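PDB 3O6P: peptide ABC transporter, peptide-binding protein from Enterococcus faecalis, which probably binds peptides outside the cell for uptake by an ABC transporter, the present chain being one piece of the whole protein. Local coordinates for residues G52-D57 with N211-I216; T98-I103 with G128-V133. One frame throughout, in Å; residues are numbered along the deposited sequence.

From the N terminus the chain lays down strand 5-11 and two helices before reaching the loop 52-57, the first half of contact 1. It then passes through helices 68-72 and 80-94 into strand 99-106, crosses back through helix 109-125 and runs out again on strand 129-136, parallel to the first, closing contact 2 after 24 intervening residues. Contact 1 closes much later, when helix 202-218 comes back to the loop, so the small beta-alpha-beta closure lies wholly within the larger one. Contact 2 builds one edge of the five-stranded sheet; contact 1 ties a late helix to an early loop. Their centres are about 27 Å apart, on opposite sides of the chain's centre.

Contact 1: residues G52-D57 with N211-I216; sequences GLVPAD and NAEKTI
Glu-213 meets Leu-53 and Val-54 through a bent side chain: chi1 (169°) sets CG anti to the backbone N, and chi2 (83°) turns CD out of an extended course. In this piece of a family 5 solute-binding protein, the glutamate carboxylate on helix 202-218 accepts from two consecutive backbone N-H groups of the loop that follows helix 35-43. Each oxygen takes one of them: Leu-53 N gives to Glu-213 OE2 at 2.9 Å, on the syn lone pair, while Val-54 N gives to Glu-213 OE1 at 3.0 Å, also from the syn side but 24° out of the carboxylate plane. One backbone donor on each oxygen restrains the carboxylate's rotation about CG-CD.

Apolar atoms crowd in beside it. The CG2 branch of Val-54, set beside its own backbone N, comes to 3.3 Å from Glu-213 OE1, and Gly-52 CA lies 3.3 Å from Glu-213 OE2, with no side chain to collide with that oxygen. Leu-53 CD2 makes a looser contact with Ile-216 CG2, three residues on along the helix, at 4.4 Å. Phe-68 and Ala-72 of helix 68-72 and Leu-168 of helix 165-168 also touch the buried Glu-213 side chain; if ionised, its charge would be partly offset by the two N-H dipoles. Leu-53 O bonds with Thr-6 OG1 of strand 5-11, which links the same loop residue to the sheet. A water completes the grip, donating to Glu-213 OE2 at 2.8 Å and to Val-54 O at 2.7 Å.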
loop_
_atom_site.group_PDB
_atom_site.type_symbol
_atom_site.label_atom_id
_atom_site.label_comp_id
_atom_site.label_asym_id
_atom_site.label_seq_id
_atom_site.Cartn_x
_atom_site.Cartn_y
_atom_site.Cartn_z
ATOM N N GLY A 52 2.124 -3.989 -7.758
ATOM C CA GLY A 52 2.728 -3.125 -6.724
ATOM C C GLY A 52 1.807 -1.948 -6.503
ATOM O O GLY A 52 0.575 -2.097 -6.381
ATOM N N LEU A 53 2.404 -0.765 -6.429
ATOM C CA LEU A 53 1.640 0.452 -6.240
ATOM C C LEU A 53 1.223 1.017 -7.586
ATOM O O LEU A 53 0.040 1.285 -7.815
ATOM C CB LEU A 53 2.463 1.476 -5.449
ATOM C CG LEU A 53 1.827 2.862 -5.341
ATOM C CD1 LEU A 53 0.465 2.782 -4.616
ATOM C CD2 LEU A 53 2.752 3.868 -4.643
ATOM N N VAL A 54 2.177 1.226 -8.473
ATOM C CA VAL A 54 1.823 1.795 -9.793
ATOM C C VAL A 54 1.110 0.692 -10.591
ATOM O O VAL A 54 1.622 -0.437 -10.659
ATOM C CB VAL A 54 3.102 2.243 -10.534
ATOM C CG1 VAL A 54 2.795 2.637 -11.986
ATOM C CG2 VAL A 54 3.754 3.418 -9.800
ATOM N N PRO A 55 -0.073 0.989 -11.175
ATOM C CA PRO A 55 -0.773 -0.046 -11.970
ATOM C C PRO A 55 0.046 -0.578 -13.129
ATOM O O PRO A 55 0.849 0.154 -13.716
ATOM C CB PRO A 55 -1.989 0.703 -12.526
ATOM C CG PRO A 55 -2.244 1.734 -11.512
ATOM C CD PRO A 55 -0.906 2.193 -11.032
ATOM N N ALA A 56 -0.178 -1.848 -13.445
ATOM C CA ALA A 56 0.363 -2.507 -14.634
ATOM C C ALA A 56 -0.374 -2.062 -15.889
ATOM O O ALA A 56 -1.526 -1.647 -15.820
ATOM C CB ALA A 56 0.255 -4.021 -14.480
ATOM N N ASP A 57 0.292 -2.185 -17.034
ATOM C CA ASP A 57 -0.280 -1.841 -18.348
ATOM C C ASP A 57 -0.692 -0.387 -18.427
ATOM O O ASP A 57 -1.663 -0.058 -19.109
ATOM C CB ASP A 57 -1.487 -2.724 -18.699
ATOM C CG ASP A 57 -1.159 -4.195 -18.701
ATOM O OD1 ASP A 57 -0.050 -4.565 -19.135
ATOM O OD2 ASP A 57 -2.021 -4.991 -18.264
ATOM N N ASN A 211 12.987 3.145 -9.042
ATOM C CA ASN A 211 13.586 3.033 -7.731
ATOM C C ASN A 211 12.641 3.415 -6.592
ATOM O O ASN A 211 12.668 2.767 -5.526
ATOM C CB ASN A 211 14.911 3.805 -7.660
ATOM C CG ASN A 211 16.058 3.032 -8.275
ATOM O OD1 ASN A 211 16.180 1.828 -8.060
ATOM N ND2 ASN A 211 16.916 3.727 -9.039
ATOM N N ALA A 212 11.804 4.428 -6.829
ATOM C CA ALA A 212 10.770 4.803 -5.857
ATOM C C ALA A 212 9.796 3.652 -5.630
ATOM O O ALA A 212 9.543 3.245 -4.481
ATOM C CB ALA A 212 10.019 6.054 -6.296
ATOM N N GLU A 213 9.270 3.093 -6.721
ATOM C CA GLU A 213 8.348 1.937 -6.596
ATOM C C GLU A 213 9.023 0.803 -5.825
ATOM O O GLU A 213 8.428 0.235 -4.922
ATOM C CB GLU A 213 7.924 1.450 -8.001
ATOM C CG GLU A 213 7.188 0.095 -8.043
ATOM C CD GLU A 213 5.680 0.139 -7.754
ATOM O OE1 GLU A 213 5.060 1.224 -7.723
ATOM O OE2 GLU A 213 5.102 -0.960 -7.582
ATOM N N LYS A 214 10.242 0.448 -6.205
ATOM C CA LYS A 214 10.934 -0.683 -5.551
ATOM C C LYS A 214 11.217 -0.366 -4.091
ATOM O O LYS A 214 11.277 -1.273 -3.252
ATOM C CB LYS A 214 12.215 -1.067 -6.286
ATOM C CG LYS A 214 11.941 -1.630 -7.688
ATOM C CD LYS A 214 13.133 -2.279 -8.328
ATOM C CE LYS A 214 14.122 -1.338 -8.866
ATOM N NZ LYS A 214 15.180 -2.150 -9.631
ATOM N N THR A 215 11.401 0.916 -3.771
ATOM C CA THR A 215 11.689 1.267 -2.370
ATOM C C THR A 215 10.449 1.093 -1.480
ATOM O O THR A 215 10.510 0.430 -0.446
ATOM C CB THR A 215 12.203 2.704 -2.267
ATOM O OG1 THR A 215 13.428 2.812 -3.022
ATOM C CG2 THR A 215 12.483 3.081 -0.798
ATOM N N ILE A 216 9.330 1.660 -1.898
ATOM C CA ILE A 216 8.110 1.554 -1.079
ATOM C C ILE A 216 7.579 0.126 -1.028
ATOM O O ILE A 216 7.073 -0.302 0.003
ATOM C CB ILE A 216 7.027 2.585 -1.480
ATOM C CG1 ILE A 216 5.923 2.642 -0.415
ATOM C CG2 ILE A 216 6.500 2.334 -2.898
ATOM C CD1 ILE A 216 4.976 3.820 -0.608
HETATM O O HOH W 1 3.897 -1.798 -9.975
#

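Contact 2: residues T98-I103 with G128-V133; sequences TLTMDI and GVKVTV. With NA (sodium ion), chain B.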
loop_
_atom_site.group_PDB
_atom_site.type_symbol
_atom_site.label_atom_id
_atom_site.label_comp_id
_atom_site.label_asym_id
_atom_site.label_seq_id
_atom_site.Cartn_x
_atom_site.Cartn_y
_atom_site.Cartn_z
ATOM N N THR A 98 1.185 -8.373 21.408
ATOM C CA THR A 98 -0.206 -8.350 20.984
ATOM C C THR A 98 -0.394 -7.121 20.119
ATOM O O THR A 98 0.399 -6.168 20.219
ATOM C CB THR A 98 -1.160 -8.271 22.220
ATOM O OG1 THR A 98 -2.501 -8.269 21.790
ATOM C CG2 THR A 98 -0.938 -6.999 23.048
ATOM N N LEU A 99 -1.421 -7.134 19.267
ATOM C CA LEU A 99 -1.776 -5.944 18.516
ATOM C C LEU A 99 -3.290 -5.932 18.320
ATOM O O LEU A 99 -3.854 -6.959 17.962
ATOM C CB LEU A 99 -1.077 -5.982 17.145
ATOM C CG LEU A 99 -1.419 -4.853 16.171
ATOM C CD1 LEU A 99 -1.048 -3.496 16.789
ATOM C CD2 LEU A 99 -0.731 -5.078 14.822
ATOM N N THR A 100 -3.935 -4.787 18.557
ATOM C CA THR A 100 -5.343 -4.606 18.219
ATOM C C THR A 100 -5.367 -3.433 17.266
ATOM O O THR A 100 -4.824 -2.355 17.552
ATOM C CB THR A 100 -6.240 -4.345 19.458
ATOM O OG1 THR A 100 -6.239 -5.514 20.277
ATOM C CG2 THR A 100 -7.682 -4.063 19.038
HETATM N N MSE A 101 -5.893 -3.682 16.074
HETATM C CA MSE A 101 -5.871 -2.653 15.031
HETATM C C MSE A 101 -7.214 -2.524 14.361
HETATM O O MSE A 101 -7.879 -3.519 14.098
HETATM C CB MSE A 101 -4.798 -2.959 13.991
HETATM C CG MSE A 101 -4.975 -4.287 13.277
HETATM SE SE MSE A 101 -3.589 -4.577 11.915
HETATM C CE MSE A 101 -4.179 -3.247 10.658
ATOM N N ASP A 102 -7.596 -1.287 14.064
ATOM C CA ASP A 102 -8.844 -1.015 13.383
ATOM C C ASP A 102 -8.561 -0.684 11.921
ATOM O O ASP A 102 -7.608 0.026 11.627
ATOM C CB ASP A 102 -9.541 0.180 14.051
ATOM C CG ASP A 102 -10.914 0.437 13.484
ATOM O OD1 ASP A 102 -11.806 -0.415 13.674
ATOM O OD2 ASP A 102 -11.112 1.513 12.875
ATOM N N ILE A 103 -9.397 -1.167 11.006
ATOM C CA ILE A 103 -9.280 -0.754 9.607
ATOM C C ILE A 103 -10.467 0.153 9.263
ATOM O O ILE A 103 -11.619 -0.289 9.258
ATOM C CB ILE A 103 -9.273 -1.945 8.609
ATOM C CG1 ILE A 103 -8.265 -3.010 9.021
ATOM C CG2 ILE A 103 -8.993 -1.436 7.158
ATOM C CD1 ILE A 103 -8.372 -4.280 8.179
ATOM N N GLY A 128 -2.326 -13.417 18.174
ATOM C CA GLY A 128 -2.099 -12.254 19.030
ATOM C C GLY A 128 -2.483 -10.943 18.359
ATOM O O GLY A 128 -2.357 -9.864 18.963
ATOM N N VAL A 129 -2.959 -11.027 17.121
ATOM C CA VAL A 129 -3.482 -9.822 16.441
ATOM C C VAL A 129 -5.011 -9.886 16.338
ATOM O O VAL A 129 -5.570 -10.894 15.866
ATOM C CB VAL A 129 -2.870 -9.636 15.054
ATOM C CG1 VAL A 129 -3.415 -8.350 14.380
ATOM C CG2 VAL A 129 -1.338 -9.555 15.122
ATOM N N LYS A 130 -5.683 -8.831 16.771
ATOM C CA LYS A 130 -7.126 -8.731 16.660
ATOM C C LYS A 130 -7.392 -7.557 15.757
ATOM O O LYS A 130 -6.719 -6.523 15.873
ATOM C CB LYS A 130 -7.756 -8.478 18.026
ATOM C CG LYS A 130 -9.226 -8.122 17.938
ATOM C CD LYS A 130 -9.893 -8.047 19.309
ATOM C CE LYS A 130 -11.368 -7.642 19.177
ATOM N NZ LYS A 130 -12.180 -8.751 18.617
ATOM N N VAL A 131 -8.343 -7.709 14.838
ATOM C CA VAL A 131 -8.613 -6.618 13.877
ATOM C C VAL A 131 -10.080 -6.270 13.919
ATOM O O VAL A 131 -10.917 -7.161 13.807
ATOM C CB VAL A 131 -8.275 -7.046 12.418
ATOM C CG1 VAL A 131 -8.548 -5.897 11.454
ATOM C CG2 VAL A 131 -6.824 -7.512 12.288
ATOM N N THR A 132 -10.383 -4.977 14.048
ATOM C CA THR A 132 -11.758 -4.474 13.961
ATOM C C THR A 132 -11.907 -3.665 12.685
ATOM O O THR A 132 -10.919 -3.336 12.027
ATOM C CB THR A 132 -12.084 -3.588 15.184
ATOM O OG1 THR A 132 -11.180 -2.480 15.211
ATOM C CG2 THR A 132 -11.904 -4.398 16.479
ATOM N N VAL A 133 -13.146 -3.341 12.338
ATOM C CA VAL A 133 -13.393 -2.547 11.140
ATOM C C VAL A 133 -14.316 -1.405 11.404
ATOM O O VAL A 133 -15.246 -1.527 12.210
ATOM C CB VAL A 133 -13.949 -3.408 9.972
ATOM C CG1 VAL A 133 -12.921 -4.491 9.565
ATOM C CG2 VAL A 133 -15.275 -4.019 10.323
HETATM NA NA NA B . -5.157 -13.501 15.519
HETATM O O HOH W 2 -14.385 -0.401 14.976
HETATM O O HOH W 3 -4.954 -13.860 17.874
HETATM O O HOH W 4 -4.668 -15.960 15.039
HETATM O O HOH W 5 -7.481 -14.344 16.019
#
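Leu-99 and Val-129 begin a parallel strand pairing in which Leu-99 to Ile-103 pair in register with Val-129 to Val-133. Leu-99 N gives to Gly-128 O and Lys-130 N to Leu-99 O, both at 2.9 Å, and the alternation runs on through Met-101, Thr-132 and Ile-103. On one face, selenomethionine Met-101 lies alongside Val-131, CG to CG2 at 3.8 Å, and Ile-103 CD1 rests on Val-131 CG1 at 3.7 Å. On the other, Asp-102 and Thr-132 cross at about a right angle: Thr-132 OG1, placed between its backbone N and carbonyl carbon (chi1 60°), donates to the anti lone pair of Asp-102 OD1 at 2.6 Å.

Farther out, Ser-134 OG bonds Asp-102 OD2, and a water bridges OD1 to Val-133 O. Helix 109-125, the crossover of this beta-alpha-beta unit, sends Gln-123 OE1 to Val-131 N. Its Gln-123 O joins Leu-126 O and Val-129 O (2.7 Å from the metal) around the sodium ion, with three waters, one also accepting from Gly-128 N. The ion's charge is thus probably met by carbonyl and water dipoles, with no carboxylate in its first shell.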